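Local coordinates for CdiI immunity protein (Cupriavidus taiwanensis, PDB 5T87) that probably neutralises its cognate CdiA toxin, with which it forms a direct complex, in contact-dependent growth inhibition between bacteria, at residues V67-V70 and G71-A74; L90-G93 and G94-A97; D79-V82 and A83-E86. All blocks are in the same frame, centred on the assembly; numbering follows the deposited sequence.

Interaction 1: V67-V70 and G71-A74; sequences VTCV and GHLA
Val67, Thr68, Cys69 and Val70 each offer their carbonyl oxygen to the amide four residues on, Gly71, His72, Leu73 and Ala74 in turn, the regular alpha-helical pattern in the second half of helix 60-76, in which the bond from His72 N to Thr68 O (3.0 Å) is the noticeably bent one, with an N-H...O angle of 139°. One side-chain pair stands out along this turn. Thr68 and His72 run side by side in the same direction, and the methyl CG2 of Thr68 comes 3.6 Å from NE2 of the His72 ring. With CG anti to its carbonyl carbon (chi1 -65°), the ring folds back along the helix, bringing one face over Thr68 O, which lies 3.5 Å above the ring plane and toward its rim. Thr68 and His72, one turn apart, both pack on Asp38 of the CdiA toxin chain, so this face of a helix in the all-helical immunity protein forms part of the toxin interface. There His72 NE2 is hydrogen-bonded to NE2 of His46 of the toxin chain, and the rings of His46 and His48 of that chain both meet His72 steeply. Within its own chain His72 also touches Ala36 of helix 25-38. Cys69 packs against the same helix, where Cys32 and Leu33 lie, whereas Val70 and Leu73 both reach Leu49 of helix 42-53. Leu73 CB also rests 3.6 Å from Val70 O, within a buried stretch of backbone.

Interaction 2: L90-G93 and G94-A97; sequences LSLG and GDQA
A chi1 of 67° sets CG of Asp95 between its own backbone N and carbonyl carbon, a position that turns the carboxylate back over the preceding residues, toward Leu92 and Ser91. OD2 consequently comes to 3.6 Å from Leu92 O and 3.8 Å from Leu92 CA. The approach to Leu92 O brings two acceptors near one another, and OD2 finds its hydrogen-bonding partner instead in a water. That water donates one hydrogen to OD2 of Asp95 (3.0 Å) and the other to Ser91 O (3.0 Å), while it accepts a weak bond from Gly94 N. The carboxylate is thereby joined through solvent to the last turn of the preceding helix: OD2 of Asp95 and Ser91 O are both acceptors, 4.3 Å apart, and the water supplies the hydrogens that link them. Next to this bridge the backbone closes a type I beta turn from Leu92 to Asp95, the bend that takes the chain out of helix 82-91 and into helix 96-114. Its closing bond, from Asp95 N to Leu92 O (3.0 Å), is nearly straight at hydrogen (170°), yet the donor stands 46° above the carbonyl plane and does not lie on a lone pair. Gly93 and Gly94 occupy the two corner positions of the turn, and both are exposed to solvent. The side chain of Leu92, by contrast, is buried, packed on Val67 of helix 60-76 and Val98 of helix 96-114. Ser91 keeps its hydroxyl near its own helix, where OG is hydrogen-bonded to Phe88 O.

Interaction 3: D79-V82 and A83-E86; sequences DLDV and AMAE
This is a local contact at the N-terminal start of helix 82-91, where the loop leaving helix 60-76 runs into the first turn, and the residues from Leu80 to Glu86 meet over three to five positions. Asp81, at the N-cap, supplies the backbone carbonyl that begins the helical bonding. Its O accepts a nearly straight bond from Ala85 N (3.0 Å, 167°), and a second, weak one from Met84 N. One residue on, Val82 O takes the amide of Glu86 at 2.9 Å. The side chain of Asp81 has CG anti to its backbone N (chi1 -163°), which carries the carboxylate alongside the first turn, where it runs beside Met84, a selenomethionine, in the same direction. Asp81 OD2 is 3.2 Å from Met84 CG, and Asp81 OD1 is 3.5 Å from Met84 N, so that the negative group sits near the amino end of the helix, where the helix dipole would be expected to favour it. Met84 then bends at chi2 and chi3, and its side chain touches Phe46 of helix 42-53. Trp42 of that same helix touches Leu80, Asp81 and Ala85 together, while Leu80 also packs on Leu109 of helix 96-114. The extended side chain of Glu86 carries OE2 to a salt bridge with NH1 of Arg110 in helix 96-114. Leu80 brings CD1 to 4.3 Å from Ala85 CB, an apolar contact between the residue before the N-cap and the fourth residue of the helix after it; a pair in these two positions, reaching across an N-cap such as Asp81, is the hydrophobic staple found at helix starts.

The three contacts follow the chain through consecutive helices, and interaction 1 meets both of the others. At one end, Val67 CG2 lies 3.7 Å from Leu92 CD1, joining helix 60-76 to the turn of interaction 2; at the other, Ala74 CA is 3.9 Å from Leu80 CD1 of interaction 3. The centres of interactions 1 and 2 are about 15 Å apart, and those of 1 and 3 about 11 Å. Interactions 3 and 2 mark the start and end of helix 82-91, with centres about 18 Å apart. Of the three, interaction 1 alone touches the CdiA toxin, through Thr68 and His72; no other protein chain of the assembly touches interactions 2 and 3.

Interaction 1: V67-V70 and G71-A74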
loop_
_atom_site.group_PDB
_atom_site.type_symbol
_atom_site.label_atom_id
_atom_site.label_comp_id
_atom_site.label_asym_id
_atom_site.label_seq_id
_atom_site.Cartn_x
_atom_site.Cartn_y
_atom_site.Cartn_z
ATOM N N VAL A 67 3.330 5.275 4.917
ATOM C CA VAL A 67 2.916 6.092 3.775
ATOM C C VAL A 67 2.100 5.270 2.787
ATOM O O VAL A 67 1.039 5.668 2.390
ATOM C CB VAL A 67 4.127 6.699 3.060
ATOM C CG1 VAL A 67 3.732 7.332 1.726
ATOM C CG2 VAL A 67 4.793 7.730 3.954
ATOM N N THR A 68 2.612 4.108 2.405
ATOM C CA THR A 68 1.886 3.185 1.539
ATOM C C THR A 68 0.501 2.882 2.119
ATOM O O THR A 68 -0.490 2.881 1.391
ATOM C CB THR A 68 2.729 1.904 1.292
ATOM O OG1 THR A 68 3.756 2.211 0.345
ATOM C CG2 THR A 68 1.900 0.741 0.749
ATOM N N CYS A 69 0.438 2.666 3.426
ATOM C CA CYS A 69 -0.839 2.487 4.119
ATOM C C CYS A 69 -1.778 3.692 4.007
ATOM O O CYS A 69 -2.997 3.520 3.905
ATOM C CB CYS A 69 -0.610 2.149 5.589
ATOM S SG CYS A 69 -0.086 0.445 5.804
ATOM N N VAL A 70 -1.220 4.899 4.013
ATOM C CA VAL A 70 -2.039 6.109 3.787
ATOM C C VAL A 70 -2.644 6.049 2.379
ATOM O O VAL A 70 -3.809 6.434 2.177
ATOM C CB VAL A 70 -1.242 7.420 4.049
ATOM C CG1 VAL A 70 -1.986 8.661 3.558
ATOM C CG2 VAL A 70 -0.937 7.560 5.538
ATOM N N GLY A 71 -1.858 5.526 1.434
ATOM C CA GLY A 71 -2.330 5.236 0.082
ATOM C C GLY A 71 -3.507 4.293 0.055
ATOM O O GLY A 71 -4.434 4.480 -0.729
ATOM N N HIS A 72 -3.471 3.286 0.920
ATOM C CA HIS A 72 -4.551 2.313 1.007
ATOM C C HIS A 72 -5.804 2.924 1.572
ATOM O O HIS A 72 -6.894 2.681 1.041
ATOM C CB HIS A 72 -4.153 1.100 1.848
ATOM C CG HIS A 72 -3.049 0.304 1.252
ATOM N ND1 HIS A 72 -2.965 0.048 -0.099
ATOM C CD2 HIS A 72 -1.973 -0.291 1.815
ATOM C CE1 HIS A 72 -1.889 -0.675 -0.345
ATOM N NE2 HIS A 72 -1.266 -0.888 0.799
ATOM N N LEU A 73 -5.670 3.705 2.642
ATOM C CA LEU A 73 -6.826 4.420 3.189
ATOM C C LEU A 73 -7.507 5.261 2.135
ATOM O O LEU A 73 -8.719 5.197 1.984
ATOM C CB LEU A 73 -6.429 5.335 4.320
ATOM C CG LEU A 73 -6.171 4.718 5.676
ATOM C CD1 LEU A 73 -5.988 5.845 6.686
ATOM C CD2 LEU A 73 -7.327 3.823 6.085
ATOM N N ALA A 74 -6.712 6.034 1.404
ATOM C CA ALA A 74 -7.212 6.916 0.351
ATOM C C ALA A 74 -8.009 6.158 -0.711
ATOM O O ALA A 74 -9.066 6.615 -1.150
ATOM C CB ALA A 74 -6.056 7.650 -0.309
#

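Interaction 2: L90-G93 and G94-A97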
loop_
_atom_site.group_PDB
_atom_site.type_symbol
_atom_site.label_atom_id
_atom_site.label_comp_id
_atom_site.label_asym_id
_atom_site.label_seq_id
_atom_site.Cartn_x
_atom_site.Cartn_y
_atom_site.Cartn_z
ATOM N N LEU A 90 2.616 15.231 -0.461
ATOM C CA LEU A 90 3.494 16.170 -1.144
ATOM C C LEU A 90 4.620 16.686 -0.257
ATOM O O LEU A 90 5.700 16.999 -0.761
ATOM C CB LEU A 90 2.706 17.364 -1.667
ATOM C CG LEU A 90 1.793 17.136 -2.872
ATOM C CD1 LEU A 90 1.061 18.449 -3.139
ATOM C CD2 LEU A 90 2.548 16.662 -4.112
ATOM N N SER A 91 4.372 16.793 1.048
ATOM C CA SER A 91 5.395 17.285 1.971
ATOM C C SER A 91 6.559 16.312 2.153
ATOM O O SER A 91 7.605 16.709 2.666
ATOM C CB SER A 91 4.795 17.642 3.334
ATOM O OG SER A 91 4.282 16.503 3.986
ATOM N N LEU A 92 6.380 15.061 1.719
ATOM C CA LEU A 92 7.422 14.020 1.796
ATOM C C LEU A 92 8.277 13.829 0.531
ATOM O O LEU A 92 9.319 13.169 0.590
ATOM C CB LEU A 92 6.769 12.678 2.126
ATOM C CG LEU A 92 5.819 12.642 3.326
ATOM C CD1 LEU A 92 5.053 11.331 3.352
ATOM C CD2 LEU A 92 6.554 12.875 4.633
ATOM N N GLY A 93 7.851 14.389 -0.599
ATOM C CA GLY A 93 8.537 14.175 -1.885
ATOM C C GLY A 93 10.035 14.446 -1.913
ATOM O O GLY A 93 10.751 13.890 -2.755
ATOM N N GLY A 94 10.498 15.302 -0.998
ATOM C CA GLY A 94 11.891 15.704 -0.909
ATOM C C GLY A 94 12.787 14.889 0.003
ATOM O O GLY A 94 13.992 15.137 0.031
ATOM N N ASP A 95 12.244 13.920 0.744
ATOM C CA ASP A 95 13.107 13.069 1.574
ATOM C C ASP A 95 13.000 11.559 1.251
ATOM O O ASP A 95 11.915 10.981 1.210
ATOM C CB ASP A 95 12.925 13.403 3.055
ATOM C CG ASP A 95 11.577 13.040 3.570
ATOM O OD1 ASP A 95 11.411 11.829 3.806
ATOM O OD2 ASP A 95 10.718 13.946 3.765
ATOM N N GLN A 96 14.162 10.942 1.032
ATOM C CA GLN A 96 14.267 9.695 0.260
ATOM C C GLN A 96 13.749 8.435 0.929
ATOM O O GLN A 96 13.244 7.540 0.254
ATOM C CB GLN A 96 15.707 9.463 -0.160
ATOM C CG GLN A 96 16.235 10.527 -1.095
ATOM C CD GLN A 96 17.626 10.195 -1.606
ATOM O OE1 GLN A 96 18.273 9.242 -1.143
ATOM N NE2 GLN A 96 18.096 10.982 -2.568
ATOM N N ALA A 97 13.886 8.367 2.247
ATOM C CA ALA A 97 13.366 7.253 3.042
ATOM C C ALA A 97 11.923 6.884 2.670
ATOM O O ALA A 97 11.560 5.699 2.639
ATOM C CB ALA A 97 13.441 7.610 4.518
HETATM O O HOH W 1 10.503 16.221 1.873
#

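Interaction 3: D79-V82 and A83-E86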
loop_
_atom_site.group_PDB
_atom_site.type_symbol
_atom_site.label_atom_id
_atom_site.label_comp_id
_atom_site.label_asym_id
_atom_site.label_seq_id
_atom_site.Cartn_x
_atom_site.Cartn_y
_atom_site.Cartn_z
ATOM N N ASP A 79 -14.893 9.419 2.480
ATOM C CA ASP A 79 -14.919 10.696 3.216
ATOM C C ASP A 79 -13.572 11.124 3.802
ATOM O O ASP A 79 -13.526 11.788 4.849
ATOM C CB ASP A 79 -16.011 10.677 4.301
ATOM C CG ASP A 79 -15.764 9.645 5.398
ATOM O OD1 ASP A 79 -14.702 8.964 5.428
ATOM O OD2 ASP A 79 -16.673 9.523 6.243
ATOM N N LEU A 80 -12.476 10.744 3.149
ATOM C CA LEU A 80 -11.187 11.322 3.505
ATOM C C LEU A 80 -11.180 12.852 3.286
ATOM O O LEU A 80 -11.931 13.384 2.470
ATOM C CB LEU A 80 -10.034 10.675 2.721
ATOM C CG LEU A 80 -9.751 11.216 1.319
ATOM C CD1 LEU A 80 -8.540 10.540 0.712
ATOM C CD2 LEU A 80 -10.950 11.036 0.407
ATOM N N ASP A 81 -10.318 13.528 4.037
ATOM C CA ASP A 81 -9.944 14.908 3.782
ATOM C C ASP A 81 -8.866 14.920 2.696
ATOM O O ASP A 81 -7.701 14.697 2.978
ATOM C CB ASP A 81 -9.430 15.539 5.083
ATOM C CG ASP A 81 -9.392 17.050 5.037
ATOM O OD1 ASP A 81 -9.254 17.623 3.941
ATOM O OD2 ASP A 81 -9.483 17.673 6.114
ATOM N N VAL A 82 -9.272 15.181 1.460
ATOM C CA VAL A 82 -8.394 15.052 0.298
ATOM C C VAL A 82 -7.232 16.029 0.389
ATOM O O VAL A 82 -6.091 15.660 0.166
ATOM C CB VAL A 82 -9.155 15.305 -1.029
ATOM C CG1 VAL A 82 -8.202 15.313 -2.222
ATOM C CG2 VAL A 82 -10.258 14.267 -1.238
ATOM N N ALA A 83 -7.533 17.281 0.699
ATOM C CA ALA A 83 -6.500 18.313 0.821
ATOM C C ALA A 83 -5.453 17.968 1.882
ATOM O O ALA A 83 -4.280 18.256 1.682
ATOM C CB ALA A 83 -7.122 19.673 1.125
HETATM N N MSE A 84 -5.873 17.361 2.994
HETATM C CA MSE A 84 -4.944 17.003 4.066
HETATM C C MSE A 84 -4.079 15.837 3.645
HETATM O O MSE A 84 -2.861 15.848 3.889
HETATM C CB MSE A 84 -5.645 16.674 5.379
HETATM C CG MSE A 84 -6.288 17.907 6.010
HETATM SE SE MSE A 84 -4.978 19.316 6.522
HETATM C CE MSE A 84 -5.349 20.573 5.036
ATOM N N ALA A 85 -4.696 14.844 3.000
ATOM C CA ALA A 85 -3.977 13.694 2.471
ATOM C C ALA A 85 -2.933 14.131 1.442
ATOM O O ALA A 85 -1.792 13.627 1.449
ATOM C CB ALA A 85 -4.944 12.689 1.863
ATOM N N GLU A 86 -3.310 15.082 0.586
ATOM C CA GLU A 86 -2.423 15.531 -0.476
ATOM C C GLU A 86 -1.241 16.362 0.041
ATOM O O GLU A 86 -0.103 16.151 -0.392
ATOM C CB GLU A 86 -3.193 16.296 -1.541
ATOM C CG GLU A 86 -2.378 16.507 -2.806
ATOM C CD GLU A 86 -3.160 17.200 -3.890
ATOM O OE1 GLU A 86 -3.642 18.332 -3.654
ATOM O OE2 GLU A 86 -3.291 16.608 -4.982
#